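Putative phosphatase (Bacteroides thetaiotaomicron, PDB 3KYA) is a putative phosphatase of undefined substrate that binds zinc and joins an IPT/TIG domain to what appears to be a six-bladed beta-propeller. Local coordinates at residues T109-R114 with V133-F138; W122-F127 with R172-P177; S139-L144 with H461-H466; L178-I183 with Y224-N229. All blocks are in the same frame, centred on the assembly; numbering follows the deposited sequence.

Overall arrangement
The four contacts lie in the propeller-like part of the chain, whose antiparallel sheets of four or five strands probably form blades. Contact 1 follows strand 105-110 of the apparent last blade; its segments alternate along the chain with those of contact 2, which pairs strands 125-126 and 173-178 at the border of the first. Contact 3 joins that blade's other border strand, 141-147, to strand 457-462 of the last. Centres of contacts 1 and 2 are about 9 Å apart, those of 1 and 3 about 11 Å, and all three touch, consistent with ring closure. Contact 4, its centre about 19 Å from that of contact 2, falls between the segments of contact 3.

Contact 1: residues T109-R114 with V133-F138; sequences TLCGYR and VKCCGF. With EDO (1,2-ethanediol), chain J.
The carbonyl oxygen of Cys135 is bridged to Gly112 N by a water, which donates to Cys135 O over 2.7 Å and accepts from Gly112 N over 2.8 Å; Gly112 CA packs against the same oxygen. A second water accepts from Tyr113 N and Gly137 N, and a third joins Tyr113 OH to Lys134 O. Here the chain leaves strand 105-110 through a classic bulge, Leu110 and Cys111 facing Ile468. Glycine suits position 112: a beta carbon would collide with Phe138 CD2 and, at these backbone angles, with the preceding carbonyl oxygen. Tyr113 CG stands between its backbone N and carbonyl carbon (chi1 70°). In the conformer described, Lys134 CE lies over one face of the Tyr113 ring, a CH-pi contact 4.1 Å from the centroid, and NZ makes a weak bond to an ethanediol hydroxyl that donates to Gly112 O. Cys135 O is near the ring plane at the edge. Two oblique sulfur-aromatic contacts complete the join: Cys136 SG with the Tyr113 ring, and Cys111 SG with that of Phe138, 3.8 Å from CZ. The chemistry implies a buried join of thiols and rings, in which bridging waters satisfy backbone groups that do not pair directly.

Contact 2: residues W122-F127 with R172-P177; sequences WRDGPF and RMLSSP
Phe127 CG stands anti to its carbonyl carbon (chi1 -64°) and Arg172 CG does the same (chi1 -61°), as the ring of one settles against the backbone and side chain of the other at the end of an antiparallel beta pairing in a probable propeller blade. Arg172 CA sits over the ring centre, 3.6 Å from the centroid, a CH-pi contact, and Phe127 CD2 in turn lies over the guanidinium, whose plane is 76° from that of the ring. Phe127 N bonds to Arg172 O, and a salt bridge to Asp128 meets the arginine's charge. Gly125 and Leu174 form the hydrogen-bonded pair, with Leu174 N giving Gly125 O a nearly straight 2.8 Å bond and Gly125 N bonding back to Leu174 O. Glycine fits here, since a beta carbon would press against Pro126 CD. Pro126, which has no N-H to give, takes the non-hydrogen-bonded position opposite selenomethionine Met173, whose SE lies 4.1 Å from Pro126 CB. Beyond the pairing, Asp124 OD2 accepts on its syn lone pair from Ser176 OG, 2.7 Å away.

Contact 3: residues S139-L144 with H461-H466; sequences SDNGRL and HDQVGH
The imidazole of His466 is sandwiched at what is probably the junction between the first and last blades of a propeller: Ser139 CB lies over one face in a CH-pi contact, 3.8 Å from the centroid, and Val464 O sits above the opposite face. At the edge, ND1 donates to Gln463 O over 2.7 Å and so fixes the ring's rotation. His461 presents its edge instead. Its CE1 comes to 3.1 Å from Asp140 O, near the ring plane, Gly142 N lies in plane beside it, and Gln463 N lies above one face, toward the rim. His461 CG is anti to the backbone N (chi1 176°), and NE2 bonds to Phe138 O. Gly142 suits this edge because a beta carbon would run into His461 ND1. In the conformer described, Gln463 brings CG to 3.4 Å from Ser139 O, its amide crosses that of Asn141 at a slant, planes 50° apart, and NE2 makes a weak bond to Ser139 O. Leu144 CD1 adds apolar cover near His461 N. The Asp140 side chain lies about 4 Å from a bound zinc ion. In the turn after His461, an Asx motif forms: Asp462 OD1 accepts from Gly465 N over 3.0 Å, met from above the carboxylate plane.

Contact 4: residues L178-I183 with Y224-N229; sequences LNINTI and YIIKRN. With EDO (1,2-ethanediol), chain M; EDO (1,2-ethanediol), chain N.
Ile183 CG1 lies over the centre of the Tyr224 ring, a CH-pi contact with 4.0 Å to the centroid and only 12° off the normal, and the two side chains run past one another in opposite senses. Ile183 CG1 is anti to its carbonyl carbon (chi1 -67°), and a branched aliphatic chain suits the place because it offers a broad C-H surface to the flat ring.

The other end is purely aliphatic. Ile226 CD1 is met by Ile180 CG2 at 4.2 Å and by Leu178 CD2 at 4.4 Å, so the tip of one strand residue touches Leu178, at the end of strand 173-178, and Ile180 in the link that follows.

Backbone bonding shapes that link. A type I turn runs from Ile180 to Ile183, closed by Ile183 N to Ile180 O at 3.0 Å, and Lys162 NZ bonds to the carbonyl oxygens of Asn181 and Ile183. A 1,2-ethanediol, probably from the crystallisation liquor, accepts from Ile180 N through O1 at 2.9 Å, and its C1 rests 3.5 Å from Leu178 CD2.

Taken together, the chemistry implies that the connection between what are apparently the first two blades is held against strand 220-227 by apolar side chains, with its polar backbone bonded within the turn, to Lys162 of strand 161-168 and to an ethanediol.

Contact 1: residues T109-R114 with V133-F138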
loop_
_atom_site.group_PDB
_atom_site.type_symbol
_atom_site.label_atom_id
_atom_site.label_comp_id
_atom_site.label_asym_id
_atom_site.label_seq_id
_atom_site.Cartn_x
_atom_site.Cartn_y
_atom_site.Cartn_z
ATOM N N THR A 109 15.758 16.479 -15.529
ATOM C CA THR A 109 15.330 17.671 -16.262
ATOM C C THR A 109 15.809 17.528 -17.700
ATOM O O THR A 109 17.013 17.461 -17.946
ATOM C CB THR A 109 15.854 18.963 -15.616
ATOM O OG1 THR A 109 15.390 19.038 -14.252
ATOM C CG2 THR A 109 15.367 20.225 -16.392
ATOM N N LEU A 110 14.863 17.451 -18.638
ATOM C CA LEU A 110 15.186 17.268 -20.065
ATOM C C LEU A 110 15.627 18.566 -20.746
ATOM O O LEU A 110 16.672 18.619 -21.405
ATOM C CB LEU A 110 13.949 16.740 -20.806
ATOM C CG LEU A 110 14.106 16.468 -22.304
ATOM C CD1 LEU A 110 14.999 15.232 -22.524
ATOM C CD2 LEU A 110 12.751 16.341 -22.989
ATOM N N CYS A 111 14.799 19.598 -20.643
ATOM C CA CYS A 111 15.100 20.872 -21.301
ATOM C C CYS A 111 14.317 21.993 -20.673
ATOM O O CYS A 111 13.372 21.748 -19.914
ATOM C CB CYS A 111 14.803 20.793 -22.798
ATOM S SG CYS A 111 13.101 20.393 -23.204
ATOM N N GLY A 112 14.705 23.222 -21.002
ATOM C CA GLY A 112 14.104 24.401 -20.397
ATOM C C GLY A 112 14.899 24.803 -19.167
ATOM O O GLY A 112 15.663 24.003 -18.613
ATOM N N TYR A 113 14.755 26.063 -18.771
ATOM C CA TYR A 113 15.397 26.583 -17.571
ATOM C C TYR A 113 14.756 27.893 -17.156
ATOM O O TYR A 113 14.036 28.535 -17.929
ATOM C CB TYR A 113 16.903 26.789 -17.752
ATOM C CG TYR A 113 17.299 27.925 -18.667
ATOM C CD1 TYR A 113 17.291 27.767 -20.051
ATOM C CD2 TYR A 113 17.713 29.144 -18.151
ATOM C CE1 TYR A 113 17.671 28.808 -20.898
ATOM C CE2 TYR A 113 18.099 30.188 -18.983
ATOM C CZ TYR A 113 18.072 30.015 -20.355
ATOM O OH TYR A 113 18.454 31.041 -21.186
ATOM N N ARG A 114 15.029 28.274 -15.918
ATOM C CA ARG A 114 14.514 29.497 -15.362
ATOM C C ARG A 114 15.666 30.118 -14.587
ATOM O O ARG A 114 16.100 29.543 -13.573
ATOM C CB ARG A 114 13.313 29.175 -14.463
ATOM C CG ARG A 114 12.629 30.346 -13.850
ATOM C CD ARG A 114 11.578 29.894 -12.827
ATOM N NE ARG A 114 11.104 31.010 -12.014
ATOM C CZ ARG A 114 9.854 31.446 -11.922
ATOM N NH1 ARG A 114 8.850 30.841 -12.548
ATOM N NH2 ARG A 114 9.590 32.484 -11.131
ATOM N N VAL A 133 21.539 30.335 -25.924
ATOM C CA VAL A 133 21.511 29.354 -27.005
ATOM C C VAL A 133 20.524 28.217 -26.701
ATOM O O VAL A 133 19.644 27.932 -27.520
ATOM C CB VAL A 133 22.897 28.744 -27.257
ATOM C CG1 VAL A 133 22.829 27.702 -28.377
ATOM C CG2 VAL A 133 23.919 29.844 -27.592
ATOM N N LYS A 134 20.657 27.578 -25.535
ATOM C CA LYS A 134 19.769 26.457 -25.218
ATOM C C LYS A 134 18.314 26.933 -25.148
ATOM O O LYS A 134 18.027 28.089 -24.801
ATOM C CB LYS A 134 20.191 25.688 -23.957
ATOM C CG LYS A 134 20.110 26.415 -22.632
ATOM C CD LYS A 134 20.365 25.436 -21.480
ATOM C CE LYS A 134 20.532 26.149 -20.139
ATOM N NZ LYS A 134 20.702 25.188 -19.018
ATOM N N CYS A 135 17.399 26.030 -25.498
ATOM C CA CYS A 135 15.989 26.362 -25.566
ATOM C C CYS A 135 15.340 26.634 -24.200
ATOM O O CYS A 135 15.801 26.174 -23.149
ATOM C CB CYS A 135 15.222 25.261 -26.311
ATOM S SG CYS A 135 15.045 23.707 -25.376
ATOM N N CYS A 136 14.269 27.408 -24.249
ATOM C CA CYS A 136 13.512 27.799 -23.071
ATOM C C CYS A 136 12.128 28.304 -23.486
ATOM O O CYS A 136 11.871 28.542 -24.666
ATOM C CB CYS A 136 14.265 28.863 -22.270
ATOM S SG CYS A 136 14.762 30.356 -23.231
ATOM N N GLY A 137 11.238 28.434 -22.508
ATOM C CA GLY A 137 9.875 28.909 -22.734
ATOM C C GLY A 137 8.997 28.204 -21.721
ATOM O O GLY A 137 9.111 28.471 -20.515
ATOM N N PHE A 138 8.129 27.330 -22.222
ATOM C CA PHE A 138 7.294 26.416 -21.408
ATOM C C PHE A 138 6.527 27.020 -20.224
ATOM O O PHE A 138 6.211 26.287 -19.281
ATOM C CB PHE A 138 8.206 25.312 -20.826
ATOM C CG PHE A 138 9.053 24.603 -21.850
ATOM C CD1 PHE A 138 8.477 23.702 -22.730
ATOM C CD2 PHE A 138 10.425 24.828 -21.925
ATOM C CE1 PHE A 138 9.238 23.048 -23.677
ATOM C CE2 PHE A 138 11.214 24.160 -22.881
ATOM C CZ PHE A 138 10.618 23.274 -23.751
HETATM C C1 EDO J . 19.488 20.838 -20.198
HETATM O O1 EDO J . 20.033 19.546 -19.902
HETATM C C2 EDO J . 18.468 21.226 -19.127
HETATM O O2 EDO J . 18.372 22.654 -19.008
HETATM O O HOH W 1 17.089 23.907 -22.358
HETATM O O HOH W 2 12.352 27.618 -19.943
HETATM O O HOH W 3 18.565 30.683 -23.978
#

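Contact 2: residues W122-F127 with R172-P177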
loop_
_atom_site.group_PDB
_atom_site.type_symbol
_atom_site.label_atom_id
_atom_site.label_comp_id
_atom_site.label_asym_id
_atom_site.label_seq_id
_atom_site.Cartn_x
_atom_site.Cartn_y
_atom_site.Cartn_z
ATOM N N TRP A 122 11.331 32.936 -24.217
ATOM C CA TRP A 122 11.125 31.783 -25.103
ATOM C C TRP A 122 12.163 31.797 -26.210
ATOM O O TRP A 122 12.456 32.850 -26.804
ATOM C CB TRP A 122 9.718 31.808 -25.720
ATOM C CG TRP A 122 8.595 31.607 -24.727
ATOM C CD1 TRP A 122 8.292 32.404 -23.652
ATOM C CD2 TRP A 122 7.595 30.573 -24.743
ATOM N NE1 TRP A 122 7.196 31.908 -22.985
ATOM C CE2 TRP A 122 6.754 30.786 -23.633
ATOM C CE3 TRP A 122 7.344 29.477 -25.575
ATOM C CZ2 TRP A 122 5.673 29.959 -23.347
ATOM C CZ3 TRP A 122 6.277 28.661 -25.286
ATOM C CH2 TRP A 122 5.454 28.903 -24.178
ATOM N N ARG A 123 12.708 30.619 -26.491
ATOM C CA ARG A 123 13.705 30.462 -27.516
ATOM C C ARG A 123 13.705 29.010 -27.984
ATOM O O ARG A 123 13.778 28.081 -27.163
ATOM C CB ARG A 123 15.088 30.840 -26.966
ATOM C CG ARG A 123 16.243 30.756 -27.999
ATOM C CD ARG A 123 17.628 30.968 -27.354
ATOM N NE ARG A 123 17.646 32.215 -26.603
ATOM C CZ ARG A 123 17.771 33.428 -27.147
ATOM N NH1 ARG A 123 17.906 33.585 -28.462
ATOM N NH2 ARG A 123 17.750 34.499 -26.366
ATOM N N ASP A 124 13.598 28.826 -29.297
ATOM C CA ASP A 124 13.685 27.514 -29.905
ATOM C C ASP A 124 15.162 27.170 -30.098
ATOM O O ASP A 124 16.007 28.059 -30.162
ATOM C CB ASP A 124 12.935 27.470 -31.239
ATOM C CG ASP A 124 11.418 27.432 -31.071
ATOM O OD1 ASP A 124 10.900 27.250 -29.945
ATOM O OD2 ASP A 124 10.726 27.567 -32.094
ATOM N N GLY A 125 15.470 25.882 -30.198
ATOM C CA GLY A 125 16.846 25.435 -30.348
ATOM C C GLY A 125 17.206 24.173 -29.578
ATOM O O GLY A 125 16.334 23.415 -29.157
ATOM N N PRO A 126 18.511 23.947 -29.379
ATOM C CA PRO A 126 19.015 22.745 -28.713
ATOM C C PRO A 126 18.638 22.630 -27.238
ATOM O O PRO A 126 18.504 23.655 -26.539
ATOM C CB PRO A 126 20.545 22.873 -28.878
ATOM C CG PRO A 126 20.781 24.337 -28.953
ATOM C CD PRO A 126 19.598 24.903 -29.682
ATOM N N PHE A 127 18.460 21.397 -26.752
ATOM C CA PHE A 127 18.155 21.205 -25.337
ATOM C C PHE A 127 19.307 21.689 -24.447
ATOM O O PHE A 127 19.068 22.196 -23.358
ATOM C CB PHE A 127 17.899 19.742 -24.950
ATOM C CG PHE A 127 16.693 19.097 -25.595
ATOM C CD1 PHE A 127 15.716 19.826 -26.261
ATOM C CD2 PHE A 127 16.473 17.743 -25.394
ATOM C CE1 PHE A 127 14.611 19.196 -26.816
ATOM C CE2 PHE A 127 15.353 17.111 -25.929
ATOM C CZ PHE A 127 14.424 17.844 -26.643
ATOM N N ARG A 172 17.205 16.281 -30.077
ATOM C CA ARG A 172 17.310 17.139 -28.899
ATOM C C ARG A 172 17.185 18.621 -29.275
ATOM O O ARG A 172 18.045 19.444 -28.952
ATOM C CB ARG A 172 18.608 16.835 -28.131
ATOM C CG ARG A 172 18.639 15.380 -27.629
ATOM C CD ARG A 172 19.892 15.009 -26.874
ATOM N NE ARG A 172 20.184 15.903 -25.746
ATOM C CZ ARG A 172 19.666 15.811 -24.524
ATOM N NH1 ARG A 172 18.753 14.885 -24.222
ATOM N NH2 ARG A 172 20.043 16.688 -23.598
HETATM N N MSE A 173 16.096 18.919 -29.981
HETATM C CA MSE A 173 15.785 20.246 -30.489
HETATM C C MSE A 173 14.338 20.580 -30.228
HETATM O O MSE A 173 13.473 19.721 -30.392
HETATM C CB MSE A 173 15.977 20.275 -32.014
HETATM C CG MSE A 173 17.383 20.049 -32.541
HETATM SE SE MSE A 173 18.519 21.578 -32.187
HETATM C CE MSE A 173 17.374 22.945 -32.891
ATOM N N LEU A 174 14.081 21.826 -29.818
ATOM C CA LEU A 174 12.740 22.367 -29.650
ATOM C C LEU A 174 12.434 23.240 -30.853
ATOM O O LEU A 174 13.252 24.088 -31.236
ATOM C CB LEU A 174 12.634 23.236 -28.390
ATOM C CG LEU A 174 11.295 23.918 -28.091
ATOM C CD1 LEU A 174 10.243 22.882 -27.665
ATOM C CD2 LEU A 174 11.448 24.975 -26.994
ATOM N N SER A 175 11.274 23.030 -31.456
ATOM C CA SER A 175 10.838 23.827 -32.599
ATOM C C SER A 175 9.363 24.203 -32.453
ATOM O O SER A 175 8.662 23.706 -31.544
ATOM C CB SER A 175 11.115 23.078 -33.926
ATOM O OG SER A 175 10.381 21.864 -33.969
ATOM N N SER A 176 8.902 25.104 -33.330
ATOM C CA SER A 176 7.519 25.591 -33.335
ATOM C C SER A 176 6.900 25.433 -34.734
ATOM O O SER A 176 6.668 26.426 -35.436
ATOM C CB SER A 176 7.474 27.052 -32.898
ATOM O OG SER A 176 8.077 27.220 -31.632
ATOM N N PRO A 177 6.621 24.184 -35.141
ATOM C CA PRO A 177 6.154 23.932 -36.515
ATOM C C PRO A 177 4.701 24.330 -36.818
ATOM O O PRO A 177 4.364 24.557 -37.988
ATOM C CB PRO A 177 6.305 22.413 -36.651
ATOM C CG PRO A 177 6.116 21.899 -35.241
ATOM C CD PRO A 177 6.724 22.939 -34.350
#

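Contact 3: residues S139-L144 with H461-H466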
loop_
_atom_site.group_PDB
_atom_site.type_symbol
_atom_site.label_atom_id
_atom_site.label_comp_id
_atom_site.label_asym_id
_atom_site.label_seq_id
_atom_site.Cartn_x
_atom_site.Cartn_y
_atom_site.Cartn_z
ATOM N N SER A 139 6.150 28.296 -20.309
ATOM C CA SER A 139 5.620 29.010 -19.133
ATOM C C SER A 139 4.105 29.058 -18.962
ATOM O O SER A 139 3.616 29.322 -17.856
ATOM C CB SER A 139 6.205 30.426 -19.107
ATOM O OG SER A 139 5.848 31.175 -20.252
ATOM N N ASP A 140 3.363 28.789 -20.027
ATOM C CA ASP A 140 1.909 28.740 -19.937
ATOM C C ASP A 140 1.482 27.323 -19.591
ATOM O O ASP A 140 2.241 26.376 -19.812
ATOM C CB ASP A 140 1.296 29.170 -21.253
ATOM C CG ASP A 140 1.656 30.593 -21.610
ATOM O OD1 ASP A 140 1.405 31.511 -20.787
ATOM O OD2 ASP A 140 2.197 30.788 -22.709
ATOM N N ASN A 141 0.289 27.182 -19.012
ATOM C CA ASN A 141 -0.267 25.868 -18.674
ATOM C C ASN A 141 -0.326 25.011 -19.945
ATOM O O ASN A 141 -0.884 25.441 -20.964
ATOM C CB ASN A 141 -1.645 26.071 -18.025
ATOM C CG ASN A 141 -2.258 24.790 -17.460
ATOM O OD1 ASN A 141 -2.330 23.777 -18.130
ATOM N ND2 ASN A 141 -2.751 24.868 -16.221
ATOM N N GLY A 142 0.254 23.809 -19.902
ATOM C CA GLY A 142 0.319 22.968 -21.102
ATOM C C GLY A 142 -0.099 21.523 -20.972
ATOM O O GLY A 142 -0.356 21.039 -19.869
ATOM N N ARG A 143 -0.232 20.865 -22.127
ATOM C CA ARG A 143 -0.533 19.440 -22.223
ATOM C C ARG A 143 0.405 18.793 -23.239
ATOM O O ARG A 143 0.805 19.412 -24.226
ATOM C CB ARG A 143 -1.982 19.193 -22.636
ATOM C CG ARG A 143 -3.009 19.670 -21.613
ATOM C CD ARG A 143 -2.938 18.863 -20.315
ATOM N NE ARG A 143 -4.047 19.197 -19.430
ATOM C CZ ARG A 143 -4.117 20.285 -18.665
ATOM N NH1 ARG A 143 -3.140 21.185 -18.648
ATOM N NH2 ARG A 143 -5.181 20.471 -17.902
ATOM N N LEU A 144 0.716 17.532 -23.002
ATOM C CA LEU A 144 1.650 16.779 -23.823
ATOM C C LEU A 144 1.004 15.646 -24.617
ATOM O O LEU A 144 0.034 15.034 -24.165
ATOM C CB LEU A 144 2.729 16.183 -22.909
ATOM C CG LEU A 144 3.672 17.127 -22.161
ATOM C CD1 LEU A 144 4.540 16.331 -21.160
ATOM C CD2 LEU A 144 4.565 17.938 -23.119
ATOM N N HIS A 461 5.358 18.207 -17.831
ATOM C CA HIS A 461 5.466 19.624 -18.110
ATOM C C HIS A 461 5.335 20.406 -16.808
ATOM O O HIS A 461 4.236 20.492 -16.229
ATOM C CB HIS A 461 4.430 20.086 -19.132
ATOM C CG HIS A 461 4.442 21.562 -19.365
ATOM N ND1 HIS A 461 3.289 22.299 -19.562
ATOM C CD2 HIS A 461 5.461 22.455 -19.342
ATOM C CE1 HIS A 461 3.610 23.572 -19.716
ATOM N NE2 HIS A 461 4.918 23.699 -19.568
ATOM N N ASP A 462 6.465 20.949 -16.351
ATOM C CA ASP A 462 6.545 21.727 -15.115
ATOM C C ASP A 462 6.380 23.190 -15.568
ATOM O O ASP A 462 7.335 23.877 -15.931
ATOM C CB ASP A 462 7.867 21.427 -14.422
ATOM C CG ASP A 462 7.967 21.999 -13.024
ATOM O OD1 ASP A 462 7.318 23.014 -12.728
ATOM O OD2 ASP A 462 8.758 21.438 -12.232
ATOM N N GLN A 463 5.117 23.600 -15.593
ATOM C CA GLN A 463 4.712 24.917 -16.083
ATOM C C GLN A 463 5.425 26.090 -15.430
ATOM O O GLN A 463 5.886 26.982 -16.138
ATOM C CB GLN A 463 3.203 25.116 -15.891
ATOM C CG GLN A 463 2.667 26.428 -16.439
ATOM C CD GLN A 463 1.372 26.846 -15.764
ATOM O OE1 GLN A 463 0.763 26.066 -15.026
ATOM N NE2 GLN A 463 0.947 28.077 -16.006
ATOM N N VAL A 464 5.504 26.106 -14.097
ATOM C CA VAL A 464 6.128 27.241 -13.393
ATOM C C VAL A 464 7.660 27.095 -13.262
ATOM O O VAL A 464 8.380 28.082 -13.230
ATOM C CB VAL A 464 5.355 27.567 -12.072
ATOM C CG1 VAL A 464 6.112 28.563 -11.198
ATOM C CG2 VAL A 464 3.957 28.126 -12.419
ATOM N N GLY A 465 8.166 25.867 -13.270
ATOM C CA GLY A 465 9.612 25.673 -13.377
ATOM C C GLY A 465 10.099 26.010 -14.793
ATOM O O GLY A 465 11.301 26.242 -15.026
ATOM N N HIS A 466 9.153 26.065 -15.739
ATOM C CA HIS A 466 9.421 26.340 -17.162
ATOM C C HIS A 466 10.327 25.270 -17.791
ATOM O O HIS A 466 11.196 25.562 -18.646
ATOM C CB HIS A 466 10.011 27.733 -17.390
ATOM C CG HIS A 466 9.244 28.838 -16.718
ATOM N ND1 HIS A 466 7.902 28.739 -16.416
ATOM C CD2 HIS A 466 9.615 30.098 -16.378
ATOM C CE1 HIS A 466 7.499 29.865 -15.849
ATOM N NE2 HIS A 466 8.516 30.709 -15.824
#

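Contact 4: residues L178-I183 with Y224-N229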
loop_
_atom_site.group_PDB
_atom_site.type_symbol
_atom_site.label_atom_id
_atom_site.label_comp_id
_atom_site.label_asym_id
_atom_site.label_seq_id
_atom_site.Cartn_x
_atom_site.Cartn_y
_atom_site.Cartn_z
ATOM N N LEU A 178 3.865 24.400 -35.792
ATOM C CA LEU A 178 2.445 24.680 -35.953
ATOM C C LEU A 178 2.059 26.040 -35.386
ATOM O O LEU A 178 1.858 26.192 -34.178
ATOM C CB LEU A 178 1.644 23.561 -35.280
ATOM C CG LEU A 178 1.772 22.184 -35.939
ATOM C CD1 LEU A 178 1.442 21.047 -34.973
ATOM C CD2 LEU A 178 0.891 22.139 -37.204
ATOM N N ASN A 179 1.961 27.035 -36.262
ATOM C CA ASN A 179 1.579 28.377 -35.828
ATOM C C ASN A 179 0.068 28.620 -35.860
ATOM O O ASN A 179 -0.385 29.678 -35.432
ATOM C CB ASN A 179 2.351 29.432 -36.617
ATOM C CG ASN A 179 3.808 29.453 -36.234
ATOM O OD1 ASN A 179 4.165 29.863 -35.124
ATOM N ND2 ASN A 179 4.663 28.976 -37.129
ATOM N N ILE A 180 -0.685 27.635 -36.355
ATOM C CA ILE A 180 -2.155 27.633 -36.374
ATOM C C ILE A 180 -2.783 29.028 -36.502
ATOM O O ILE A 180 -3.694 29.399 -35.750
ATOM C CB ILE A 180 -2.717 26.863 -35.123
ATOM C CG1 ILE A 180 -2.059 27.335 -33.832
ATOM C CG2 ILE A 180 -2.468 25.377 -35.259
ATOM C CD1 ILE A 180 -2.692 26.725 -32.559
ATOM N N ASN A 181 -2.311 29.779 -37.495
ATOM C CA ASN A 181 -2.748 31.162 -37.699
ATOM C C ASN A 181 -4.258 31.375 -37.819
ATOM O O ASN A 181 -4.755 32.430 -37.423
ATOM C CB ASN A 181 -2.015 31.777 -38.902
ATOM C CG ASN A 181 -0.545 32.043 -38.608
ATOM O OD1 ASN A 181 -0.185 32.465 -37.504
ATOM N ND2 ASN A 181 0.306 31.817 -39.593
ATOM N N THR A 182 -4.988 30.395 -38.340
ATOM C CA THR A 182 -6.431 30.556 -38.515
ATOM C C THR A 182 -7.221 30.323 -37.217
ATOM O O THR A 182 -8.400 30.643 -37.168
ATOM C CB THR A 182 -7.005 29.650 -39.644
ATOM O OG1 THR A 182 -6.875 28.273 -39.285
ATOM C CG2 THR A 182 -6.289 29.911 -40.965
ATOM N N ILE A 183 -6.591 29.764 -36.179
ATOM C CA ILE A 183 -7.284 29.555 -34.886
ATOM C C ILE A 183 -7.468 30.926 -34.222
ATOM O O ILE A 183 -6.543 31.744 -34.196
ATOM C CB ILE A 183 -6.554 28.512 -33.998
ATOM C CG1 ILE A 183 -6.661 27.138 -34.668
ATOM C CG2 ILE A 183 -7.152 28.447 -32.593
ATOM C CD1 ILE A 183 -6.081 25.973 -33.858
ATOM N N TYR A 224 -10.512 21.561 -33.931
ATOM C CA TYR A 224 -9.977 21.574 -35.285
ATOM C C TYR A 224 -9.296 20.245 -35.582
ATOM O O TYR A 224 -8.891 19.510 -34.661
ATOM C CB TYR A 224 -8.966 22.716 -35.468
ATOM C CG TYR A 224 -9.566 24.105 -35.453
ATOM C CD1 TYR A 224 -9.833 24.760 -34.255
ATOM C CD2 TYR A 224 -9.864 24.770 -36.638
ATOM C CE1 TYR A 224 -10.385 26.040 -34.241
ATOM C CE2 TYR A 224 -10.428 26.052 -36.622
ATOM C CZ TYR A 224 -10.679 26.675 -35.419
ATOM O OH TYR A 224 -11.237 27.940 -35.392
ATOM N N ILE A 225 -9.147 19.958 -36.873
ATOM C CA ILE A 225 -8.471 18.753 -37.344
ATOM C C ILE A 225 -7.379 19.167 -38.336
ATOM O O ILE A 225 -7.638 19.932 -39.275
ATOM C CB ILE A 225 -9.488 17.736 -37.919
ATOM C CG1 ILE A 225 -8.851 16.355 -38.046
ATOM C CG2 ILE A 225 -10.097 18.219 -39.280
ATOM C CD1 ILE A 225 -9.852 15.220 -38.259
ATOM N N ILE A 226 -6.157 18.668 -38.112
ATOM C CA ILE A 226 -4.971 19.016 -38.915
ATOM C C ILE A 226 -4.407 17.777 -39.603
ATOM O O ILE A 226 -4.034 16.816 -38.947
ATOM C CB ILE A 226 -3.861 19.634 -38.043
ATOM C CG1 ILE A 226 -4.399 20.824 -37.247
ATOM C CG2 ILE A 226 -2.656 20.054 -38.908
ATOM C CD1 ILE A 226 -3.404 21.445 -36.281
ATOM N N LYS A 227 -4.323 17.813 -40.930
ATOM C CA LYS A 227 -3.894 16.655 -41.707
ATOM C C LYS A 227 -2.379 16.576 -41.889
ATOM O O LYS A 227 -1.718 17.558 -42.259
ATOM C CB LYS A 227 -4.564 16.682 -43.078
ATOM C CG LYS A 227 -4.386 15.410 -43.897
ATOM C CD LYS A 227 -5.126 15.514 -45.219
ATOM C CE LYS A 227 -5.115 14.201 -45.956
ATOM N NZ LYS A 227 -5.762 14.364 -47.278
ATOM N N ARG A 228 -1.847 15.387 -41.644
ATOM C CA ARG A 228 -0.435 15.113 -41.801
ATOM C C ARG A 228 -0.017 15.364 -43.256
ATOM O O ARG A 228 -0.736 15.000 -44.202
ATOM C CB ARG A 228 -0.151 13.662 -41.378
ATOM C CG ARG A 228 1.331 13.298 -41.206
ATOM C CD ARG A 228 1.505 11.817 -40.829
ATOM N NE ARG A 228 0.986 11.445 -39.498
ATOM C CZ ARG A 228 1.694 11.450 -38.363
ATOM N NH1 ARG A 228 2.966 11.852 -38.335
ATOM N NH2 ARG A 228 1.114 11.077 -37.232
ATOM N N ASN A 229 1.138 16.004 -43.425
ATOM C CA ASN A 229 1.689 16.278 -44.746
ATOM C C ASN A 229 2.196 14.991 -45.397
ATOM O O ASN A 229 2.396 13.973 -44.716
ATOM C CB ASN A 229 2.846 17.281 -44.660
ATOM C CG ASN A 229 2.401 18.666 -44.203
ATOM O OD1 ASN A 229 1.370 19.188 -44.651
ATOM N ND2 ASN A 229 3.185 19.274 -43.322
HETATM C C1 EDO M . -1.229 24.437 -38.779
HETATM O O1 EDO M . -0.322 25.390 -38.190
HETATM C C2 EDO M . -1.677 24.859 -40.179
HETATM O O2 EDO M . -2.147 26.218 -40.128
HETATM C C1 EDO N . -0.076 9.731 -46.239
HETATM O O1 EDO N . 1.260 9.345 -45.913
HETATM C C2 EDO N . -0.428 11.027 -45.533
HETATM O O2 EDO N . 0.534 11.324 -44.504
#